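Local coordinates for protein gamma-glutamyl phosphate reductase (Saccharomyces cerevisiae, PDB 1VLU) that catalyses the NADPH-dependent reduction of L-gamma-glutamyl phosphate to glutamate semialdehyde and phosphate, the second step of proline biosynthesis from glutamate, at residues W285-V288 against L289-L292. Residues are numbered along the deposited sequence; the frame is centred on the assembly and turned at random.
Sequences WWEV and LENL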
loop_
_atom_site.group_PDB
_atom_site.type_symbol
_atom_site.label_atom_id
_atom_site.label_comp_id
_atom_site.label_asym_id
_atom_site.label_seq_id
_atom_site.Cartn_x
_atom_site.Cartn_y
_atom_site.Cartn_z
ATOM N N TRP A 285 28.799 12.210 23.913
ATOM C CA TRP A 285 28.043 11.737 22.754
ATOM C C TRP A 285 28.875 11.768 21.480
ATOM O O TRP A 285 28.609 11.006 20.554
ATOM C CB TRP A 285 26.739 12.521 22.569
ATOM C CG TRP A 285 26.883 13.999 22.370
ATOM C CD1 TRP A 285 26.722 14.964 23.315
ATOM C CD2 TRP A 285 27.181 14.686 21.145
ATOM N NE1 TRP A 285 26.914 16.206 22.767
ATOM C CE2 TRP A 285 27.198 16.068 21.435
ATOM C CE3 TRP A 285 27.439 14.266 19.828
ATOM C CZ2 TRP A 285 27.477 17.043 20.463
ATOM C CZ3 TRP A 285 27.709 15.231 18.854
ATOM C CH2 TRP A 285 27.723 16.607 19.179
ATOM N N TRP A 286 29.881 12.649 21.452
ATOM C CA TRP A 286 30.782 12.781 20.304
ATOM C C TRP A 286 31.721 11.588 20.189
ATOM O O TRP A 286 32.119 11.235 19.084
ATOM C CB TRP A 286 31.573 14.099 20.347
ATOM C CG TRP A 286 32.263 14.311 21.639
ATOM C CD1 TRP A 286 33.506 13.868 21.991
ATOM C CD2 TRP A 286 31.739 14.992 22.783
ATOM N NE1 TRP A 286 33.792 14.238 23.285
ATOM C CE2 TRP A 286 32.724 14.930 23.794
ATOM C CE3 TRP A 286 30.532 15.652 23.053
ATOM C CZ2 TRP A 286 32.539 15.501 25.054
ATOM C CZ3 TRP A 286 30.354 16.226 24.308
ATOM C CH2 TRP A 286 31.348 16.142 25.289
ATOM N N GLU A 287 32.044 10.957 21.317
ATOM C CA GLU A 287 32.918 9.785 21.322
ATOM C C GLU A 287 32.273 8.616 20.596
ATOM O O GLU A 287 32.962 7.711 20.124
ATOM C CB GLU A 287 33.291 9.378 22.742
ATOM C CG GLU A 287 34.337 10.280 23.393
ATOM C CD GLU A 287 34.874 9.712 24.706
ATOM O OE1 GLU A 287 34.659 8.506 24.979
ATOM O OE2 GLU A 287 35.520 10.471 25.468
ATOM N N VAL A 288 30.946 8.655 20.524
ATOM C CA VAL A 288 30.138 7.663 19.822
ATOM C C VAL A 288 30.274 7.835 18.308
ATOM O O VAL A 288 30.510 6.854 17.597
ATOM C CB VAL A 288 28.656 7.721 20.292
ATOM C CG1 VAL A 288 27.741 6.940 19.367
ATOM C CG2 VAL A 288 28.542 7.184 21.709
ATOM N N LEU A 289 30.137 9.074 17.825
ATOM C CA LEU A 289 30.350 9.391 16.404
ATOM C C LEU A 289 31.805 9.175 15.982
ATOM O O LEU A 289 32.069 8.617 14.918
ATOM C CB LEU A 289 29.925 10.821 16.066
ATOM C CG LEU A 289 28.486 11.281 16.285
ATOM C CD1 LEU A 289 28.297 12.695 15.741
ATOM C CD2 LEU A 289 27.493 10.320 15.634
ATOM N N GLU A 290 32.747 9.603 16.812
ATOM C CA GLU A 290 34.156 9.410 16.479
ATOM C C GLU A 290 34.510 7.930 16.518
ATOM O O GLU A 290 35.344 7.481 15.753
ATOM C CB GLU A 290 35.091 10.270 17.349
ATOM C CG GLU A 290 35.451 9.678 18.702
ATOM C CD GLU A 290 36.128 10.673 19.638
ATOM O OE1 GLU A 290 36.097 11.899 19.350
ATOM O OE2 GLU A 290 36.698 10.223 20.668
ATOM N N ASN A 291 33.851 7.171 17.387
ATOM C CA ASN A 291 34.032 5.719 17.424
ATOM C C ASN A 291 33.477 5.037 16.162
ATOM O O ASN A 291 34.013 4.034 15.710
ATOM C CB ASN A 291 33.406 5.136 18.695
ATOM C CG ASN A 291 33.368 3.617 18.697
ATOM O OD1 ASN A 291 34.401 2.951 18.802
ATOM N ND2 ASN A 291 32.168 3.063 18.599
ATOM N N LEU A 292 32.408 5.585 15.592
ATOM C CA LEU A 292 31.843 5.045 14.358
ATOM C C LEU A 292 32.747 5.322 13.168
ATOM O O LEU A 292 32.910 4.469 12.294
ATOM C CB LEU A 292 30.458 5.633 14.094
ATOM C CG LEU A 292 29.271 4.951 14.770
ATOM C CD1 LEU A 292 28.142 5.948 14.934
ATOM C CD2 LEU A 292 28.821 3.747 13.957
HETATM O O HOH W 1 29.902 4.562 18.303
#
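With chi1 of E290 at 84°, its CG sits between the backbone N and the carbonyl carbon, and the extended chain beyond it is laid back over the preceding turn, beside E287 and W286. The CG of E290 rests 3.5 Å from the carbonyl O of E287, and OE2 of E290 comes within 3.6 Å of E287 CG. The two side chains run side by side, pointing the same way, and their carboxylate planes are nearly parallel, 10° apart, though not in one plane; E287 OE2 and E290 OE2 remain 4.9 Å from each other, and the salt bridge from E287 OE1 to K256 probably eases the repulsion between them. OE1 of E290 approaches the edge of the W286 indole near its plane, 4.2 Å from CD1. Shortening E290 to an alanine is likely to leave this indole edge and the E287 methylenes without the chain that now lies against them. On the buried flank, W285 CZ3 meets L289 CD1 at the ring edge, while one face of the W285 indole receives CE3 of W286. F350 meets the W285 ring edge-to-face.

Beneath these side chains, E290 N donates to W286 O in a nearly straight bond of 2.9 Å, followed by N291 N to E287 O and L292 N to V288 O. A water bridges V288 O and N291 ND2, accepting from the amide at 2.7 Å. These successive i to i+4 bonds define an alpha-helix: helix 285-296 sets its leucines against strand 274-278 of the parallel sheet, while W286 and E290 meet helix 304-317, in this aldehyde dehydrogenase-like fold.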